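Local coordinates for protein anthranilate-CoA ligase (Stigmatella aurantiaca, PDB 4WV3) that is an AMP-binding enzyme of the ANL superfamily, built from a large N-terminal part and a smaller C-terminal domain, at residues Glu344-Lys349 and Leu368-Ala373; Val63-Leu68 and Val110-Gln115; Val22-Thr27 and Thr37-Ser42; Tyr9-Asp14 and His187-Tyr192. One frame throughout, in Å; residues are numbered along the deposited sequence.

Contact 1: Glu344-Lys349 and Leu368-Ala373; sequences EGYELK and LRSETA
In a small antiparallel sheet of the AMP-binding part, strand 364-369 lies between strands 392-401 and 347-351. Glu347 and Arg369 form the last firm hydrogen-bonded pair before the chains part; Lys349 and Leu367 continue the pairing. Leu368 places its CD1 3.8 Å from Leu348 CD1 and close to Tyr346 CB, with Phe326 lining this side. Arg369 N donates to Glu347 O (2.7 Å), and Glu347 N to Arg369 O (3.0 Å), nearly straight at 170°. The side chains of this pair lie side by side on the opposite face, their aliphatic parts packed together. Glu347 OE1 stands 3.5 Å from Arg369 NH1 but well out of the guanidinium plane, so the ion pair rests on charge, with no N-H aimed at the oxygen, while NH2 pairs with Glu391. Ser370 OG, 3.1 Å from Tyr346 CE1, accepts from Thr372 N in an ST turn. A water bridges Glu371 N to Gly345 O. Thr372 meets Tyr346 at about a right angle, OG1 2.8 Å from OH; Asn322 OD1 hydrogen-bonds both OG1 and Ser370 OG. Beyond the strand pairing, hydroxyls and one water thus replace backbone bonds, with the phenol buried among them and against Thr195 and Leu198 of helix 191-204.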
loop_
_atom_site.group_PDB
_atom_site.type_symbol
_atom_site.label_atom_id
_atom_site.label_comp_id
_atom_site.label_asym_id
_atom_site.label_seq_id
_atom_site.Cartn_x
_atom_site.Cartn_y
_atom_site.Cartn_z
ATOM N N GLU A 344 -1.086 4.894 19.233
ATOM C CA GLU A 344 -0.153 5.154 20.325
ATOM C C GLU A 344 1.291 4.918 19.889
ATOM O O GLU A 344 1.636 3.842 19.401
ATOM C CB GLU A 344 -0.497 4.290 21.542
ATOM C CG GLU A 344 0.428 4.487 22.735
ATOM C CD GLU A 344 0.343 5.883 23.325
ATOM O OE1 GLU A 344 -0.710 6.538 23.169
ATOM O OE2 GLU A 344 1.333 6.328 23.944
ATOM N N GLY A 345 2.129 5.936 20.066
ATOM C CA GLY A 345 3.501 5.898 19.593
ATOM C C GLY A 345 3.680 6.872 18.445
ATOM O O GLY A 345 4.787 7.335 18.160
ATOM N N TYR A 346 2.570 7.179 17.782
ATOM C CA TYR A 346 2.546 8.164 16.711
ATOM C C TYR A 346 1.817 9.415 17.182
ATOM O O TYR A 346 0.715 9.336 17.730
ATOM C CB TYR A 346 1.854 7.590 15.474
ATOM C CG TYR A 346 2.616 6.467 14.805
ATOM C CD1 TYR A 346 3.996 6.525 14.662
ATOM C CD2 TYR A 346 1.955 5.347 14.323
ATOM C CE1 TYR A 346 4.695 5.500 14.050
ATOM C CE2 TYR A 346 2.645 4.318 13.710
ATOM C CZ TYR A 346 4.014 4.399 13.576
ATOM O OH TYR A 346 4.702 3.374 12.969
ATOM N N GLU A 347 2.436 10.570 16.968
ATOM C CA GLU A 347 1.865 11.837 17.404
ATOM C C GLU A 347 1.402 12.661 16.204
ATOM O O GLU A 347 2.142 12.839 15.236
ATOM C CB GLU A 347 2.886 12.611 18.238
ATOM C CG GLU A 347 2.327 13.826 18.949
ATOM C CD GLU A 347 3.332 14.446 19.897
ATOM O OE1 GLU A 347 4.275 13.740 20.315
ATOM O OE2 GLU A 347 3.182 15.643 20.219
ATOM N N LEU A 348 0.172 13.160 16.275
ATOM C CA LEU A 348 -0.447 13.858 15.150
ATOM C C LEU A 348 -0.568 15.359 15.385
ATOM O O LEU A 348 -0.527 15.826 16.523
ATOM C CB LEU A 348 -1.836 13.284 14.874
ATOM C CG LEU A 348 -2.006 12.098 13.924
ATOM C CD1 LEU A 348 -0.828 11.140 13.971
ATOM C CD2 LEU A 348 -3.286 11.379 14.298
ATOM N N LYS A 349 -0.706 16.093 14.313
ATOM C CA LYS A 349 -0.841 17.538 14.331
ATOM C C LYS A 349 -1.561 18.021 13.067
ATOM O O LYS A 349 -1.276 17.554 12.031
ATOM C CB LYS A 349 0.541 18.145 14.436
ATOM C CG LYS A 349 0.575 19.525 15.011
ATOM C CD LYS A 349 1.907 19.856 15.600
ATOM C CE LYS A 349 2.910 20.095 14.534
ATOM N NZ LYS A 349 3.964 20.963 15.042
ATOM N N LEU A 368 2.935 14.245 10.920
ATOM C CA LEU A 368 3.099 13.007 11.669
ATOM C C LEU A 368 4.432 12.957 12.409
ATOM O O LEU A 368 5.483 13.251 11.841
ATOM C CB LEU A 368 2.978 11.805 10.730
ATOM C CG LEU A 368 3.374 10.440 11.297
ATOM C CD1 LEU A 368 2.473 10.052 12.461
ATOM C CD2 LEU A 368 3.340 9.382 10.206
ATOM N N ARG A 369 4.374 12.582 13.682
ATOM C CA ARG A 369 5.574 12.396 14.486
ATOM C C ARG A 369 5.778 10.906 14.732
ATOM O O ARG A 369 4.966 10.261 15.395
ATOM C CB ARG A 369 5.444 13.150 15.807
ATOM C CG ARG A 369 6.692 13.145 16.668
ATOM C CD ARG A 369 6.532 14.110 17.830
ATOM N NE ARG A 369 7.734 14.198 18.650
ATOM C CZ ARG A 369 7.914 15.097 19.612
ATOM N NH1 ARG A 369 6.968 15.991 19.870
ATOM N NH2 ARG A 369 9.040 15.106 20.312
ATOM N N SER A 370 6.863 10.361 14.191
ATOM C CA SER A 370 7.069 8.918 14.187
ATOM C C SER A 370 8.535 8.518 14.304
ATOM O O SER A 370 9.425 9.237 13.851
ATOM C CB SER A 370 6.483 8.318 12.908
ATOM O OG SER A 370 7.004 7.023 12.663
ATOM N N GLU A 371 8.779 7.358 14.908
ATOM C CA GLU A 371 10.119 6.791 14.954
ATOM C C GLU A 371 10.310 5.781 13.828
ATOM O O GLU A 371 11.382 5.199 13.677
ATOM C CB GLU A 371 10.388 6.131 16.307
ATOM C CG GLU A 371 10.581 7.115 17.447
ATOM C CD GLU A 371 11.010 6.439 18.734
ATOM O OE1 GLU A 371 10.627 5.271 18.956
ATOM O OE2 GLU A 371 11.737 7.079 19.524
ATOM N N THR A 372 9.259 5.582 13.039
ATOM C CA THR A 372 9.306 4.647 11.922
ATOM C C THR A 372 9.382 5.390 10.592
ATOM O O THR A 372 9.477 4.776 9.529
ATOM C CB THR A 372 8.079 3.719 11.917
ATOM O OG1 THR A 372 6.901 4.478 11.619
ATOM C CG2 THR A 372 7.917 3.054 13.270
ATOM N N ALA A 373 9.337 6.716 10.662
ATOM C CA ALA A 373 9.396 7.549 9.470
ATOM C C ALA A 373 10.804 7.567 8.889
ATOM O O ALA A 373 11.788 7.503 9.625
ATOM C CB ALA A 373 8.935 8.962 9.789
HETATM O O HOH W 1 6.563 6.104 16.456
#

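Contact 2: Val63-Leu68 and Val110-Gln115; sequences VGLLTL and VLIVHQ
Leu66 O is gripped twice from strand 110-114: by His114 N at 3.1 Å, lying in the carbonyl plane, and by a CA-H...O approach from Val113 CA at 3.2 Å. Leu66 lies in a parallel alpha/beta sheet with the flavodoxin-like order 2-1-3-4-5, in which strands 62-66 and 110-114 are adjacent although strand 86-89 comes between them in the chain. The pairing alternates as parallel strands require. Gly64 N donates to Val110 O, Gly64 O accepts from Ile112 N at 2.7 Å and 171° with the donor lying above the carbonyl plane, and Ile112 O receives Leu66 N at 2.8 Å, nearly along the C=O axis, with a weaker CA-H...O approach from Leu65 CA.

Around these two strands both faces are mainly apolar. On one, Leu65 CD1 crosses obliquely to Ile112 CG2 at 4.1 Å, with Val63 alongside, and helix 71-83 covers them through Trp73, Ser76 and Ile80. On the other, Leu66 and Val113 lie side by side beneath Ile121 and Leu118 of helix 118-122. Here Leu111 CD1 leans over the backbone of Gly64, 3.6 Å from its C, too close to leave room for a beta carbon there. Just past the end of strand 62-66, Thr67 OG1 rests 3.4 Å from CB of His114, the last residue of its strand, the two side chains crossing at about a right angle. Glu116 N binds His114 ND1, and Leu68 CD1 stands over the ring of His114, 4.3 Å from its centroid and 9° off the normal.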
loop_
_atom_site.group_PDB
_atom_site.type_symbol
_atom_site.label_atom_id
_atom_site.label_comp_id
_atom_site.label_asym_id
_atom_site.label_seq_id
_atom_site.Cartn_x
_atom_site.Cartn_y
_atom_site.Cartn_z
ATOM N N VAL A 63 19.760 -4.315 -3.999
ATOM C CA VAL A 63 19.469 -5.480 -4.824
ATOM C C VAL A 63 18.052 -5.380 -5.375
ATOM O O VAL A 63 17.098 -5.176 -4.625
ATOM C CB VAL A 63 19.617 -6.793 -4.034
ATOM C CG1 VAL A 63 19.359 -7.987 -4.940
ATOM C CG2 VAL A 63 21.001 -6.882 -3.412
ATOM N N GLY A 64 17.920 -5.520 -6.690
ATOM C CA GLY A 64 16.628 -5.413 -7.341
ATOM C C GLY A 64 15.767 -6.649 -7.166
ATOM O O GLY A 64 16.215 -7.771 -7.405
ATOM N N LEU A 65 14.525 -6.442 -6.743
ATOM C CA LEU A 65 13.577 -7.536 -6.575
ATOM C C LEU A 65 12.287 -7.243 -7.336
ATOM O O LEU A 65 11.413 -6.528 -6.843
ATOM C CB LEU A 65 13.282 -7.768 -5.092
ATOM C CG LEU A 65 12.301 -8.891 -4.744
ATOM C CD1 LEU A 65 12.730 -10.198 -5.388
ATOM C CD2 LEU A 65 12.184 -9.048 -3.234
ATOM N N LEU A 66 12.179 -7.794 -8.540
ATOM C CA LEU A 66 11.016 -7.562 -9.388
ATOM C C LEU A 66 10.345 -8.874 -9.787
ATOM O O LEU A 66 10.631 -9.435 -10.844
ATOM C CB LEU A 66 11.416 -6.772 -10.636
ATOM C CG LEU A 66 10.299 -6.389 -11.610
ATOM C CD1 LEU A 66 9.259 -5.523 -10.923
ATOM C CD2 LEU A 66 10.872 -5.684 -12.828
ATOM N N THR A 67 9.453 -9.361 -8.932
ATOM C CA THR A 67 8.731 -10.597 -9.219
ATOM C C THR A 67 7.361 -10.621 -8.550
ATOM O O THR A 67 7.040 -9.756 -7.735
ATOM C CB THR A 67 9.541 -11.843 -8.802
ATOM O OG1 THR A 67 8.785 -13.025 -9.088
ATOM C CG2 THR A 67 9.870 -11.800 -7.320
ATOM N N LEU A 68 6.558 -11.618 -8.907
ATOM C CA LEU A 68 5.202 -11.753 -8.386
ATOM C C LEU A 68 5.203 -12.085 -6.898
ATOM O O LEU A 68 6.205 -12.564 -6.363
ATOM C CB LEU A 68 4.459 -12.849 -9.150
ATOM C CG LEU A 68 4.494 -12.766 -10.678
ATOM C CD1 LEU A 68 3.882 -14.013 -11.297
ATOM C CD2 LEU A 68 3.776 -11.517 -11.161
ATOM N N VAL A 110 22.826 -6.404 -8.915
ATOM C CA VAL A 110 22.130 -7.668 -9.123
ATOM C C VAL A 110 20.620 -7.456 -9.160
ATOM O O VAL A 110 20.066 -6.723 -8.341
ATOM C CB VAL A 110 22.481 -8.687 -8.016
ATOM C CG1 VAL A 110 21.744 -9.997 -8.238
ATOM C CG2 VAL A 110 23.982 -8.923 -7.965
ATOM N N LEU A 111 19.959 -8.092 -10.124
ATOM C CA LEU A 111 18.505 -8.031 -10.224
ATOM C C LEU A 111 17.882 -9.420 -10.155
ATOM O O LEU A 111 18.271 -10.323 -10.895
ATOM C CB LEU A 111 18.075 -7.345 -11.521
ATOM C CG LEU A 111 16.569 -7.390 -11.803
ATOM C CD1 LEU A 111 15.803 -6.549 -10.792
ATOM C CD2 LEU A 111 16.253 -6.949 -13.225
ATOM N N ILE A 112 16.916 -9.584 -9.258
ATOM C CA ILE A 112 16.136 -10.813 -9.188
ATOM C C ILE A 112 14.772 -10.564 -9.820
ATOM O O ILE A 112 13.943 -9.844 -9.266
ATOM C CB ILE A 112 15.962 -11.292 -7.739
ATOM C CG1 ILE A 112 17.328 -11.480 -7.076
ATOM C CG2 ILE A 112 15.165 -12.585 -7.700
ATOM C CD1 ILE A 112 17.253 -11.893 -5.625
ATOM N N VAL A 113 14.547 -11.156 -10.989
ATOM C CA VAL A 113 13.350 -10.863 -11.768
ATOM C C VAL A 113 12.629 -12.140 -12.203
ATOM O O VAL A 113 13.257 -13.176 -12.418
ATOM C CB VAL A 113 13.701 -9.992 -13.005
ATOM C CG1 VAL A 113 14.578 -10.768 -13.980
ATOM C CG2 VAL A 113 12.444 -9.476 -13.692
ATOM N N HIS A 114 11.305 -12.067 -12.307
ATOM C CA HIS A 114 10.527 -13.173 -12.848
ATOM C C HIS A 114 10.657 -13.181 -14.368
ATOM O O HIS A 114 10.952 -12.151 -14.975
ATOM C CB HIS A 114 9.059 -13.060 -12.436
ATOM C CG HIS A 114 8.262 -14.299 -12.703
ATOM N ND1 HIS A 114 7.536 -14.482 -13.859
ATOM C CD2 HIS A 114 8.085 -15.420 -11.965
ATOM C CE1 HIS A 114 6.942 -15.662 -13.822
ATOM N NE2 HIS A 114 7.259 -16.251 -12.683
ATOM N N GLN A 115 10.433 -14.339 -14.980
ATOM C CA GLN A 115 10.647 -14.500 -16.415
ATOM C C GLN A 115 9.695 -13.669 -17.281
ATOM O O GLN A 115 10.026 -13.329 -18.416
ATOM C CB GLN A 115 10.566 -15.978 -16.810
ATOM C CG GLN A 115 9.189 -16.601 -16.631
ATOM C CD GLN A 115 9.158 -18.067 -17.025
ATOM O OE1 GLN A 115 10.198 -18.721 -17.108
ATOM N NE2 GLN A 115 7.962 -18.588 -17.272
#

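Contact 3: Val22-Thr27 and Thr37-Ser42; sequences VRANKT and TFRQVS
A capping box closes the N-terminus of helix 38-54, and the type I turn from Arg23 to Lys26 is docked against it. Thr37 is the N-cap: its OG1, set between the backbone N and the carbonyl carbon (chi1 67°), accepts from Gln40 N at 3.2 Å, while Thr37 N returns a bond to Gln40 OE1 at 2.9 Å. The turn supplies two carbonyls to the remaining N-H groups of the first helical turn. Ala24 O receives Arg39 N on a lone pair, 3.2 Å away. Lys26 O faces Phe38 N at the same 3.2 Å, nearly along its C=O axis, though the bond is bent to 144° at the hydrogen. Amides at positions 38, 39 and 40 are thereby all engaged, and carbonyl oxygens gathered at this helix end would probably be favoured by its partial positive charge.

Apolar contacts flank these bonds. Ala24 CB meets Arg39 CB at 3.8 Å, and the fully extended Lys26 chain lies beside Phe38, with CD 4.1 Å from CE2. That extension carries Lys26 NZ to Gly235 O and to a salt bridge with Glu208. Phe38 points inward to Leu16 of helix 14-17 and Trp232 of helix 221-234, so the turn and the helix start sit together at the open ends of hairpin 27-30/35-37, whose second strand forms one margin of the nine-stranded mixed sheet.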
loop_
_atom_site.group_PDB
_atom_site.type_symbol
_atom_site.label_atom_id
_atom_site.label_comp_id
_atom_site.label_asym_id
_atom_site.label_seq_id
_atom_site.Cartn_x
_atom_site.Cartn_y
_atom_site.Cartn_z
ATOM N N VAL A 22 11.475 -22.555 17.409
ATOM C CA VAL A 22 10.230 -23.071 17.978
ATOM C C VAL A 22 9.145 -23.363 16.933
ATOM O O VAL A 22 8.461 -24.385 17.012
ATOM C CB VAL A 22 9.680 -22.156 19.106
ATOM C CG1 VAL A 22 9.465 -20.736 18.605
ATOM C CG2 VAL A 22 8.394 -22.731 19.686
ATOM N N ARG A 23 9.003 -22.480 15.950
ATOM C CA ARG A 23 8.005 -22.669 14.904
ATOM C C ARG A 23 8.650 -23.083 13.587
ATOM O O ARG A 23 8.197 -22.687 12.514
ATOM C CB ARG A 23 7.190 -21.392 14.697
ATOM C CG ARG A 23 6.421 -20.933 15.921
ATOM C CD ARG A 23 5.557 -19.730 15.588
ATOM N NE ARG A 23 4.936 -19.151 16.776
ATOM C CZ ARG A 23 5.478 -18.177 17.498
ATOM N NH1 ARG A 23 6.655 -17.670 17.154
ATOM N NH2 ARG A 23 4.845 -17.708 18.565
ATOM N N ALA A 24 9.706 -23.886 13.677
ATOM C CA ALA A 24 10.440 -24.326 12.497
ATOM C C ALA A 24 9.571 -25.125 11.528
ATOM O O ALA A 24 9.762 -25.056 10.315
ATOM C CB ALA A 24 11.660 -25.139 12.905
ATOM N N ASN A 25 8.615 -25.877 12.066
ATOM C CA ASN A 25 7.790 -26.755 11.241
ATOM C C ASN A 25 6.382 -26.237 10.953
ATOM O O ASN A 25 5.587 -26.922 10.309
ATOM C CB ASN A 25 7.727 -28.159 11.848
ATOM C CG ASN A 25 8.986 -28.959 11.587
ATOM O OD1 ASN A 25 9.993 -28.419 11.129
ATOM N ND2 ASN A 25 8.935 -30.254 11.873
ATOM N N LYS A 26 6.071 -25.037 11.429
ATOM C CA LYS A 26 4.798 -24.411 11.090
ATOM C C LYS A 26 4.883 -23.772 9.710
ATOM O O LYS A 26 5.851 -23.076 9.404
ATOM C CB LYS A 26 4.402 -23.357 12.125
ATOM C CG LYS A 26 3.139 -22.596 11.743
ATOM C CD LYS A 26 2.753 -21.549 12.772
ATOM C CE LYS A 26 1.493 -20.811 12.336
ATOM N NZ LYS A 26 1.050 -19.798 13.332
ATOM N N THR A 27 3.874 -24.013 8.879
ATOM C CA THR A 27 3.830 -23.424 7.547
ATOM C C THR A 27 3.737 -21.904 7.641
ATOM O O THR A 27 2.795 -21.366 8.221
ATOM C CB THR A 27 2.643 -23.957 6.727
ATOM O OG1 THR A 27 2.610 -25.388 6.803
ATOM C CG2 THR A 27 2.770 -23.530 5.271
ATOM N N THR A 37 7.627 -23.801 5.376
ATOM C CA THR A 37 7.676 -23.617 6.818
ATOM C C THR A 37 8.675 -22.514 7.135
ATOM O O THR A 37 9.420 -22.079 6.259
ATOM C CB THR A 37 8.105 -24.908 7.536
ATOM O OG1 THR A 37 9.467 -25.212 7.207
ATOM C CG2 THR A 37 7.214 -26.070 7.124
ATOM N N PHE A 38 8.689 -22.058 8.384
ATOM C CA PHE A 38 9.622 -21.016 8.800
ATOM C C PHE A 38 11.074 -21.457 8.630
ATOM O O PHE A 38 11.942 -20.649 8.299
ATOM C CB PHE A 38 9.361 -20.599 10.250
ATOM C CG PHE A 38 8.145 -19.735 10.425
ATOM C CD1 PHE A 38 8.220 -18.365 10.237
ATOM C CD2 PHE A 38 6.928 -20.291 10.785
ATOM C CE1 PHE A 38 7.103 -17.565 10.400
ATOM C CE2 PHE A 38 5.806 -19.497 10.949
ATOM C CZ PHE A 38 5.895 -18.132 10.756
ATOM N N ARG A 39 11.332 -22.743 8.854
ATOM C CA ARG A 39 12.673 -23.293 8.689
ATOM C C ARG A 39 13.086 -23.289 7.221
ATOM O O ARG A 39 14.215 -22.934 6.885
ATOM C CB ARG A 39 12.747 -24.715 9.256
ATOM C CG ARG A 39 14.097 -25.392 9.067
ATOM C CD ARG A 39 15.215 -24.571 9.687
ATOM N NE ARG A 39 15.079 -24.464 11.136
ATOM C CZ ARG A 39 15.781 -23.625 11.891
ATOM N NH1 ARG A 39 16.665 -22.809 11.331
ATOM N NH2 ARG A 39 15.595 -23.594 13.204
ATOM N N GLN A 40 12.160 -23.685 6.352
ATOM C CA GLN A 40 12.418 -23.735 4.917
ATOM C C GLN A 40 12.654 -22.346 4.337
ATOM O O GLN A 40 13.514 -22.163 3.475
ATOM C CB GLN A 40 11.264 -24.427 4.190
ATOM C CG GLN A 40 11.156 -25.910 4.498
ATOM C CD GLN A 40 9.889 -26.534 3.952
ATOM O OE1 GLN A 40 8.874 -25.860 3.782
ATOM N NE2 GLN A 40 9.944 -27.829 3.670
ATOM N N VAL A 41 11.885 -21.371 4.812
ATOM C CA VAL A 41 12.060 -19.986 4.393
ATOM C C VAL A 41 13.424 -19.473 4.841
ATOM O O VAL A 41 14.132 -18.816 4.078
ATOM C CB VAL A 41 10.956 -19.074 4.967
ATOM C CG1 VAL A 41 11.265 -17.615 4.679
ATOM C CG2 VAL A 41 9.604 -19.457 4.393
ATOM N N SER A 42 13.791 -19.790 6.080
ATOM C CA SER A 42 15.072 -19.361 6.629
ATOM C C SER A 42 16.240 -19.999 5.884
ATOM O O SER A 42 17.242 -19.341 5.610
ATOM C CB SER A 42 15.157 -19.691 8.119
ATOM O OG SER A 42 16.414 -19.308 8.649
HETATM O O HOH W 2 10.558 -27.519 7.931
#

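Contact 4: Tyr9-Asp14 and His187-Tyr192; sequences YYNAVD and HAHKDY
His189 carries the contact, its imidazole inserted against the backbone of 10-12. Ala12 N donates to His189 ND1 at 2.9 Å, 158° at the hydrogen and close to the ring plane; ND1 is therefore an acceptor, and a neutral ring would probably keep its proton on NE2. Tyr10 O lies over one face of the imidazole, 3.5 Å from His189 CG. The Asn11 amide crosses obliquely, its plane turned 52° from the ring, with ND2 3.4 Å from His189 CE1. Tyr10 in turn offers its ring edge to the backbone, CE2 3.3 Å from His189 O. Ala12 CB completes the shell against Tyr192 CB.

Further bonds hold these groups in place. Asn11 OD1 accepts from Val13 N (3.0 Å), capping the turn that leads into helix 14-17, while its ND2 bonds to Val81 O. Ser164 OG binds Tyr10 O. Within 187-192, Asp191 OD2 accepts two hydrogen bonds, from His187 ND1 (2.9 Å) and Ala188 N, both from above the carboxylate plane, and Asp191 OD1 uses its syn lone pair in a salt bridge with Lys190 NZ. Tyr192 OH reaches Ser171 OG.

This bonding pins a strand-turn-helix passage, from strand 183-188 into helix 191-204. It follows the Ser/Thr/Gly-rich signature loop of ANL enzymes, which joins strands 169-175 and 183-188.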
loop_
_atom_site.group_PDB
_atom_site.type_symbol
_atom_site.label_atom_id
_atom_site.label_comp_id
_atom_site.label_asym_id
_atom_site.label_seq_id
_atom_site.Cartn_x
_atom_site.Cartn_y
_atom_site.Cartn_z
ATOM N N TYR A 9 22.394 -2.633 17.658
ATOM C CA TYR A 9 22.645 -3.355 16.421
ATOM C C TYR A 9 21.541 -4.378 16.178
ATOM O O TYR A 9 21.438 -5.382 16.885
ATOM C CB TYR A 9 24.016 -4.028 16.455
ATOM C CG TYR A 9 25.164 -3.052 16.349
ATOM C CD1 TYR A 9 25.670 -2.418 17.476
ATOM C CD2 TYR A 9 25.737 -2.757 15.119
ATOM C CE1 TYR A 9 26.717 -1.521 17.383
ATOM C CE2 TYR A 9 26.785 -1.861 15.014
ATOM C CZ TYR A 9 27.271 -1.247 16.150
ATOM O OH TYR A 9 28.314 -0.355 16.052
ATOM N N TYR A 10 20.712 -4.107 15.177
ATOM C CA TYR A 10 19.556 -4.942 14.885
ATOM C C TYR A 10 19.451 -5.230 13.394
ATOM O O TYR A 10 19.756 -4.374 12.562
ATOM C CB TYR A 10 18.278 -4.260 15.384
ATOM C CG TYR A 10 16.997 -4.970 15.007
ATOM C CD1 TYR A 10 16.505 -6.014 15.781
ATOM C CD2 TYR A 10 16.271 -4.587 13.885
ATOM C CE1 TYR A 10 15.332 -6.664 15.442
ATOM C CE2 TYR A 10 15.098 -5.230 13.538
ATOM C CZ TYR A 10 14.633 -6.267 14.320
ATOM O OH TYR A 10 13.466 -6.911 13.980
ATOM N N ASN A 11 19.024 -6.443 13.062
ATOM C CA ASN A 11 18.769 -6.810 11.676
ATOM C C ASN A 11 17.322 -7.259 11.510
ATOM O O ASN A 11 16.811 -8.039 12.313
ATOM C CB ASN A 11 19.730 -7.909 11.218
ATOM C CG ASN A 11 19.789 -8.038 9.707
ATOM O OD1 ASN A 11 18.872 -8.569 9.082
ATOM N ND2 ASN A 11 20.876 -7.559 9.114
ATOM N N ALA A 12 16.668 -6.765 10.463
ATOM C CA ALA A 12 15.249 -7.026 10.240
ATOM C C ALA A 12 14.954 -8.482 9.880
ATOM O O ALA A 12 13.794 -8.879 9.783
ATOM C CB ALA A 12 14.701 -6.091 9.171
ATOM N N VAL A 13 16.002 -9.278 9.688
ATOM C CA VAL A 13 15.826 -10.702 9.432
ATOM C C VAL A 13 15.316 -11.391 10.698
ATOM O O VAL A 13 14.828 -12.522 10.654
ATOM C CB VAL A 13 17.135 -11.367 8.953
ATOM C CG1 VAL A 13 18.094 -11.561 10.117
ATOM C CG2 VAL A 13 16.842 -12.696 8.268
ATOM N N ASP A 14 15.418 -10.692 11.825
ATOM C CA ASP A 14 14.907 -11.198 13.091
ATOM C C ASP A 14 13.390 -11.347 13.053
ATOM O O ASP A 14 12.826 -12.155 13.787
ATOM C CB ASP A 14 15.317 -10.281 14.245
ATOM C CG ASP A 14 14.847 -10.796 15.589
ATOM O OD1 ASP A 14 15.470 -11.741 16.118
ATOM O OD2 ASP A 14 13.852 -10.257 16.116
ATOM N N HIS A 187 14.051 2.720 4.314
ATOM C CA HIS A 187 13.679 2.449 5.699
ATOM C C HIS A 187 14.755 1.637 6.409
ATOM O O HIS A 187 15.430 0.808 5.797
ATOM C CB HIS A 187 12.330 1.728 5.779
ATOM C CG HIS A 187 11.150 2.647 5.735
ATOM N ND1 HIS A 187 10.791 3.449 6.797
ATOM C CD2 HIS A 187 10.244 2.889 4.758
ATOM C CE1 HIS A 187 9.718 4.147 6.476
ATOM N NE2 HIS A 187 9.364 3.827 5.244
ATOM N N ALA A 188 14.908 1.883 7.704
ATOM C CA ALA A 188 15.921 1.203 8.498
ATOM C C ALA A 188 15.392 -0.110 9.063
ATOM O O ALA A 188 14.188 -0.369 9.028
ATOM C CB ALA A 188 16.408 2.107 9.617
ATOM N N HIS A 189 16.301 -0.931 9.580
ATOM C CA HIS A 189 15.938 -2.208 10.187
ATOM C C HIS A 189 14.933 -2.023 11.319
ATOM O O HIS A 189 14.022 -2.832 11.483
ATOM C CB HIS A 189 17.181 -2.926 10.719
ATOM C CG HIS A 189 18.133 -3.372 9.652
ATOM N ND1 HIS A 189 18.126 -4.649 9.135
ATOM C CD2 HIS A 189 19.126 -2.712 9.009
ATOM C CE1 HIS A 189 19.073 -4.758 8.220
ATOM N NE2 HIS A 189 19.693 -3.596 8.123
ATOM N N LYS A 190 15.101 -0.950 12.086
ATOM C CA LYS A 190 14.264 -0.688 13.254
ATOM C C LYS A 190 12.791 -0.488 12.905
ATOM O O LYS A 190 11.913 -0.779 13.714
ATOM C CB LYS A 190 14.780 0.532 14.024
ATOM C CG LYS A 190 14.737 1.833 13.239
ATOM C CD LYS A 190 15.046 3.027 14.128
ATOM C CE LYS A 190 15.107 4.316 13.322
ATOM N NZ LYS A 190 13.837 4.588 12.592
ATOM N N ASP A 191 12.527 0.003 11.699
ATOM C CA ASP A 191 11.171 0.349 11.293
ATOM C C ASP A 191 10.250 -0.864 11.205
ATOM O O ASP A 191 9.037 -0.746 11.381
ATOM C CB ASP A 191 11.193 1.090 9.955
ATOM C CG ASP A 191 11.979 2.382 10.021
ATOM O OD1 ASP A 191 12.035 2.985 11.113
ATOM O OD2 ASP A 191 12.543 2.793 8.985
ATOM N N TYR A 192 10.830 -2.028 10.941
ATOM C CA TYR A 192 10.041 -3.243 10.746
ATOM C C TYR A 192 9.412 -3.818 12.025
ATOM O O TYR A 192 8.202 -4.049 12.058
ATOM C CB TYR A 192 10.840 -4.298 9.967
ATOM C CG TYR A 192 10.992 -3.957 8.502
ATOM C CD1 TYR A 192 10.241 -4.616 7.539
ATOM C CD2 TYR A 192 11.867 -2.962 8.085
ATOM C CE1 TYR A 192 10.367 -4.306 6.200
ATOM C CE2 TYR A 192 11.998 -2.643 6.748
ATOM C CZ TYR A 192 11.245 -3.319 5.809
ATOM O OH TYR A 192 11.367 -3.010 4.476
#

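Overall arrangement
Contacts 2 and 4 are buried, contact 1 is partly so, and contact 3 lies at the surface. Contact 2 is regular sheet with mainly hydrocarbon faces. In contact 1 a strand pair carrying a charge pair gives way to hydroxyls and a water, contact 3 depends on carbonyls meeting a helix end, and contact 4 centres on one imidazole. Contacts 1 and 4 touch: Lys190 NZ lies 2.8 Å from Glu371 O, a probable hydrogen bond, and both use helix 191-204. Helix 71-83 covers contact 2 and also reaches contact 4 through Val81. Helix 14-17 begins at the end of segment 9-14 and packs on contact 3, and helix 38-54 leads on towards strand 62-66 of contact 2.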